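Local coordinates for protein BexL (Amycolatopsis orientalis, PDB 4XRW) that probably aromatizes and cyclizes the nascent polyketide chain as a di-domain aromatase/cyclase of the type II pathway that makes BE-7585A, at residues A185-W198 / S236-Y248. Numbering follows the deposited sequence.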
loop_
_atom_site.group_PDB
_atom_site.type_symbol
_atom_site.label_atom_id
_atom_site.label_comp_id
_atom_site.label_asym_id
_atom_site.label_seq_id
_atom_site.Cartn_x
_atom_site.Cartn_y
_atom_site.Cartn_z
ATOM N N ALA A 185 -11.230 10.265 20.249
ATOM C CA ALA A 185 -10.617 9.537 19.150
ATOM C C ALA A 185 -9.444 8.729 19.657
ATOM O O ALA A 185 -9.203 7.603 19.196
ATOM C CB ALA A 185 -10.157 10.504 18.055
ATOM N N LYS A 186 -8.716 9.284 20.607
ATOM C CA LYS A 186 -7.567 8.599 21.151
ATOM C C LYS A 186 -7.888 7.204 21.686
ATOM O O LYS A 186 -7.116 6.267 21.495
ATOM C CB LYS A 186 -6.925 9.434 22.248
ATOM C CG LYS A 186 -5.847 8.692 23.016
ATOM C CD LYS A 186 -5.080 9.646 23.916
ATOM C CE LYS A 186 -3.774 9.047 24.395
ATOM N NZ LYS A 186 -3.946 7.757 25.072
ATOM N N ASP A 187 -9.005 7.052 22.390
ATOM C CA ASP A 187 -9.317 5.734 22.949
ATOM C C ASP A 187 -9.725 4.717 21.886
ATOM O O ASP A 187 -9.497 3.521 22.057
ATOM C CB ASP A 187 -10.412 5.868 24.010
ATOM C CG ASP A 187 -9.980 6.764 25.177
ATOM O OD1 ASP A 187 -8.754 6.901 25.402
ATOM O OD2 ASP A 187 -10.864 7.321 25.870
ATOM N N VAL A 188 -10.314 5.175 20.787
ATOM C CA VAL A 188 -10.684 4.290 19.722
ATOM C C VAL A 188 -9.421 3.900 18.925
ATOM O O VAL A 188 -9.156 2.727 18.656
ATOM C CB VAL A 188 -11.709 4.941 18.787
ATOM C CG1 VAL A 188 -12.106 3.966 17.725
ATOM C CG2 VAL A 188 -12.955 5.440 19.589
ATOM N N TYR A 189 -8.659 4.914 18.555
ATOM C CA TYR A 189 -7.346 4.709 17.926
ATOM C C TYR A 189 -6.493 3.702 18.684
ATOM O O TYR A 189 -5.944 2.775 18.092
ATOM C CB TYR A 189 -6.597 6.042 17.838
ATOM C CG TYR A 189 -5.155 5.923 17.361
ATOM C CD1 TYR A 189 -4.847 5.978 15.994
ATOM C CD2 TYR A 189 -4.128 5.729 18.258
ATOM C CE1 TYR A 189 -3.509 5.861 15.553
ATOM C CE2 TYR A 189 -2.810 5.611 17.837
ATOM C CZ TYR A 189 -2.513 5.688 16.487
ATOM O OH TYR A 189 -1.205 5.576 16.090
ATOM N N ASP A 190 -6.322 3.913 20.002
ATOM C CA ASP A 190 -5.485 3.038 20.809
ATOM C C ASP A 190 -5.944 1.599 20.740
ATOM O O ASP A 190 -5.126 0.688 20.733
ATOM C CB ASP A 190 -5.452 3.462 22.285
ATOM C CG ASP A 190 -4.617 4.739 22.544
ATOM O OD1 ASP A 190 -3.816 5.177 21.681
ATOM O OD2 ASP A 190 -4.766 5.303 23.647
ATOM N N PHE A 191 -7.249 1.363 20.726
ATOM C CA PHE A 191 -7.745 -0.008 20.629
ATOM C C PHE A 191 -7.270 -0.698 19.330
ATOM O O PHE A 191 -6.904 -1.870 19.347
ATOM C CB PHE A 191 -9.288 -0.027 20.693
ATOM C CG PHE A 191 -9.885 -1.395 20.649
ATOM C CD1 PHE A 191 -10.169 -2.033 19.438
ATOM C CD2 PHE A 191 -10.178 -2.071 21.828
ATOM C CE1 PHE A 191 -10.708 -3.286 19.404
ATOM C CE2 PHE A 191 -10.724 -3.331 21.802
ATOM C CZ PHE A 191 -11.010 -3.945 20.594
ATOM N N VAL A 192 -7.306 0.025 18.222
ATOM C CA VAL A 192 -6.885 -0.555 16.919
ATOM C C VAL A 192 -5.335 -0.576 16.763
ATOM O O VAL A 192 -4.776 -1.500 16.168
ATOM C CB VAL A 192 -7.524 0.209 15.753
ATOM C CG1 VAL A 192 -7.181 -0.422 14.488
ATOM C CG2 VAL A 192 -9.080 0.218 15.920
ATOM N N ASP A 193 -4.667 0.422 17.315
ATOM C CA ASP A 193 -3.196 0.505 17.278
ATOM C C ASP A 193 -2.550 -0.628 18.078
ATOM O O ASP A 193 -1.593 -1.271 17.633
ATOM C CB ASP A 193 -2.750 1.859 17.823
ATOM C CG ASP A 193 -1.234 2.062 17.790
ATOM O OD1 ASP A 193 -0.600 1.808 16.744
ATOM O OD2 ASP A 193 -0.697 2.506 18.827
ATOM N N GLN A 194 -3.069 -0.873 19.278
ATOM C CA GLN A 194 -2.475 -1.839 20.180
ATOM C C GLN A 194 -2.924 -3.254 19.863
ATOM O O GLN A 194 -3.650 -3.937 20.634
ATOM C CB GLN A 194 -2.795 -1.444 21.639
ATOM C CG GLN A 194 -2.214 -0.094 21.972
ATOM C CD GLN A 194 -2.539 0.396 23.378
ATOM O OE1 GLN A 194 -2.806 -0.389 24.281
ATOM N NE2 GLN A 194 -2.506 1.700 23.553
ATOM N N ALA A 195 -2.474 -3.742 18.711
ATOM C CA ALA A 195 -2.979 -4.995 18.197
ATOM C C ALA A 195 -2.409 -6.200 18.941
ATOM O O ALA A 195 -2.966 -7.285 18.864
ATOM C CB ALA A 195 -2.702 -5.107 16.679
ATOM N N ALA A 196 -1.352 -5.998 19.719
ATOM C CA ALA A 196 -0.803 -7.081 20.522
ATOM C C ALA A 196 -1.843 -7.609 21.493
ATOM O O ALA A 196 -1.773 -8.757 21.908
ATOM C CB ALA A 196 0.442 -6.617 21.263
ATOM N N LEU A 197 -2.822 -6.761 21.830
ATOM C CA LEU A 197 -3.871 -7.115 22.787
ATOM C C LEU A 197 -5.092 -7.760 22.149
ATOM O O LEU A 197 -6.058 -8.113 22.842
ATOM C CB LEU A 197 -4.286 -5.853 23.550
ATOM C CG LEU A 197 -3.166 -5.113 24.306
ATOM C CD1 LEU A 197 -3.709 -3.875 24.967
ATOM C CD2 LEU A 197 -2.482 -6.008 25.373
ATOM N N TRP A 198 -5.098 -7.891 20.821
ATOM C CA TRP A 198 -6.274 -8.416 20.137
ATOM C C TRP A 198 -6.568 -9.888 20.401
ATOM O O TRP A 198 -7.699 -10.308 20.229
ATOM C CB TRP A 198 -6.149 -8.196 18.623
ATOM C CG TRP A 198 -6.356 -6.811 18.157
ATOM C CD1 TRP A 198 -6.631 -5.705 18.904
ATOM C CD2 TRP A 198 -6.292 -6.364 16.800
ATOM N NE1 TRP A 198 -6.759 -4.599 18.105
ATOM C CE2 TRP A 198 -6.563 -4.970 16.805
ATOM C CE3 TRP A 198 -6.045 -7.003 15.586
ATOM C CZ2 TRP A 198 -6.599 -4.219 15.653
ATOM C CZ3 TRP A 198 -6.078 -6.243 14.429
ATOM C CH2 TRP A 198 -6.337 -4.861 14.475
ATOM N N SER A 236 0.333 -8.098 7.761
ATOM C CA SER A 236 0.211 -6.797 7.134
ATOM C C SER A 236 1.242 -5.833 7.712
ATOM O O SER A 236 1.747 -6.034 8.825
ATOM C CB SER A 236 -1.188 -6.239 7.342
ATOM O OG SER A 236 -1.405 -6.087 8.743
ATOM N N VAL A 237 1.537 -4.780 6.963
ATOM C CA VAL A 237 2.400 -3.715 7.448
ATOM C C VAL A 237 1.515 -2.482 7.631
ATOM O O VAL A 237 0.709 -2.166 6.742
ATOM C CB VAL A 237 3.560 -3.443 6.471
ATOM C CG1 VAL A 237 4.301 -2.184 6.871
ATOM C CG2 VAL A 237 4.483 -4.654 6.418
ATOM N N ARG A 238 1.581 -1.865 8.801
ATOM C CA ARG A 238 0.743 -0.723 9.137
ATOM C C ARG A 238 1.589 0.507 9.464
ATOM O O ARG A 238 2.663 0.416 10.058
ATOM C CB ARG A 238 -0.175 -1.059 10.345
ATOM C CG ARG A 238 -0.774 -2.428 10.258
ATOM C CD ARG A 238 -2.073 -2.563 11.094
ATOM N NE ARG A 238 -1.810 -2.238 12.493
ATOM C CZ ARG A 238 -2.737 -2.194 13.448
ATOM N NH1 ARG A 238 -3.995 -2.430 13.157
ATOM N NH2 ARG A 238 -2.396 -1.904 14.690
ATOM N N VAL A 239 1.070 1.642 9.057
ATOM C CA VAL A 239 1.613 2.924 9.390
ATOM C C VAL A 239 0.588 3.693 10.251
ATOM O O VAL A 239 -0.541 3.968 9.809
ATOM C CB VAL A 239 1.938 3.737 8.128
ATOM C CG1 VAL A 239 2.674 4.970 8.518
ATOM C CG2 VAL A 239 2.779 2.904 7.108
ATOM N N CYS A 240 1.027 4.071 11.442
ATOM C CA CYS A 240 0.150 4.619 12.481
ATOM C C CYS A 240 0.437 6.115 12.738
ATOM O O CYS A 240 1.577 6.519 12.967
ATOM C CB CYS A 240 0.344 3.787 13.753
ATOM S SG CYS A 240 0.156 2.008 13.428
ATOM N N PHE A 241 -0.618 6.908 12.723
ATOM C CA PHE A 241 -0.567 8.364 12.906
ATOM C C PHE A 241 -1.495 8.722 14.093
ATOM O O PHE A 241 -2.694 8.795 13.917
ATOM C CB PHE A 241 -1.034 9.070 11.656
ATOM C CG PHE A 241 -0.186 8.782 10.430
ATOM C CD1 PHE A 241 0.930 9.555 10.149
ATOM C CD2 PHE A 241 -0.500 7.747 9.587
ATOM C CE1 PHE A 241 1.722 9.304 9.028
ATOM C CE2 PHE A 241 0.299 7.482 8.449
ATOM C CZ PHE A 241 1.405 8.264 8.186
ATOM N N PRO A 242 -0.925 8.889 15.291
ATOM C CA PRO A 242 -1.701 9.193 16.501
ATOM C C PRO A 242 -2.451 10.498 16.344
ATOM O O PRO A 242 -1.785 11.429 15.912
ATOM C CB PRO A 242 -0.646 9.342 17.579
ATOM C CG PRO A 242 0.536 8.639 17.081
ATOM C CD PRO A 242 0.496 8.678 15.593
ATOM N N HIS A 243 -3.759 10.600 16.597
ATOM C CA HIS A 243 -4.652 9.513 16.939
ATOM C C HIS A 243 -5.755 9.457 15.921
ATOM O O HIS A 243 -6.909 9.244 16.275
ATOM C CB HIS A 243 -5.244 9.720 18.342
ATOM C CG HIS A 243 -4.215 9.710 19.419
ATOM N ND1 HIS A 243 -3.734 10.861 20.000
ATOM C CD2 HIS A 243 -3.532 8.687 19.986
ATOM C CE1 HIS A 243 -2.810 10.548 20.894
ATOM N NE2 HIS A 243 -2.671 9.235 20.908
ATOM N N HIS A 244 -5.406 9.593 14.649
ATOM C CA HIS A 244 -6.420 9.768 13.634
ATOM C C HIS A 244 -6.415 8.803 12.437
ATOM O O HIS A 244 -7.405 8.727 11.683
ATOM C CB HIS A 244 -6.340 11.221 13.149
ATOM C CG HIS A 244 -5.103 11.540 12.364
ATOM N ND1 HIS A 244 -5.064 11.465 10.988
ATOM C CD2 HIS A 244 -3.871 11.949 12.754
ATOM C CE1 HIS A 244 -3.861 11.809 10.562
ATOM N NE2 HIS A 244 -3.117 12.108 11.614
ATOM N N ARG A 245 -5.341 8.047 12.241
ATOM C CA ARG A 245 -5.266 7.230 11.062
ATOM C C ARG A 245 -4.297 6.088 11.215
ATOM O O ARG A 245 -3.241 6.242 11.784
ATOM C CB ARG A 245 -4.849 8.089 9.869
ATOM C CG ARG A 245 -4.867 7.383 8.542
ATOM C CD ARG A 245 -4.535 8.398 7.421
ATOM N NE ARG A 245 -3.227 9.022 7.614
ATOM C CZ ARG A 245 -2.875 10.240 7.192
ATOM N NH1 ARG A 245 -3.734 11.013 6.530
ATOM N NH2 ARG A 245 -1.647 10.689 7.441
ATOM N N ILE A 246 -4.697 4.948 10.678
ATOM C CA ILE A 246 -3.814 3.789 10.550
ATOM C C ILE A 246 -4.009 3.247 9.143
ATOM O O ILE A 246 -5.123 2.871 8.744
ATOM C CB ILE A 246 -4.112 2.684 11.583
ATOM C CG1 ILE A 246 -3.910 3.194 12.992
ATOM C CG2 ILE A 246 -3.227 1.454 11.321
ATOM C CD1 ILE A 246 -4.426 2.285 14.017
ATOM N N VAL A 247 -2.927 3.250 8.361
ATOM C CA VAL A 247 -2.954 2.791 6.987
ATOM C C VAL A 247 -2.198 1.472 6.874
ATOM O O VAL A 247 -1.165 1.313 7.541
ATOM C CB VAL A 247 -2.284 3.818 6.018
ATOM C CG1 VAL A 247 -2.361 3.288 4.580
ATOM C CG2 VAL A 247 -2.943 5.190 6.124
ATOM N N TYR A 248 -2.690 0.524 6.101
ATOM C CA TYR A 248 -2.003 -0.761 6.033
ATOM C C TYR A 248 -2.106 -1.421 4.686
ATOM O O TYR A 248 -2.925 -1.034 3.825
ATOM C CB TYR A 248 -2.517 -1.717 7.129
ATOM C CG TYR A 248 -3.981 -2.101 7.009
ATOM C CD1 TYR A 248 -4.357 -3.269 6.377
ATOM C CD2 TYR A 248 -4.976 -1.285 7.544
ATOM C CE1 TYR A 248 -5.704 -3.639 6.282
ATOM C CE2 TYR A 248 -6.324 -1.640 7.452
ATOM C CZ TYR A 248 -6.671 -2.813 6.804
ATOM O OH TYR A 248 -7.989 -3.193 6.692
HETATM O O HOH W 1 -1.901 6.817 22.090
#
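Tyr189 and His243 make the central aromatic contact, an offset edge-to-face pair in which the imidazole edge meets the phenol face, planes at 85°. CH-pi contacts reinforce it: His243 CA sits 3.8 Å from the centroid of the Tyr189 ring, with Pro242 CA over the same face. A chi1 of 173° swings the Tyr189 ring off helix 185-193 and under the hairpin turn, its CE1 3.7 Å from Ile246 CG1. Replacing Tyr189 by alanine is likely to open a gap beneath the turn and leave His243 without its aromatic partner. The imidazole is itself sandwiched, Lys186 CG covering one face and Pro242 CB the other.

Among polar contacts, Arg238 NH2 donates to Val192 O (2.8 Å, 157°), close to the guanidinium plane; a weaker bond from NH1 reaches the same oxygen. Gln218 OE1 also accepts from NH2. A water bridges His243 NE2 and Asp190 OD1, and Lys186 NZ forms a salt bridge with Asp190 OD2.

In this helix-grip domain the seven-stranded sheet curves round helix 299-326, which packs on Phe191; helix 185-193 runs roughly along the hairpin, nearly antiparallel to strand 231-241 and closer to parallel with 245-250, while strand 257-268 meets Val188 and Val192.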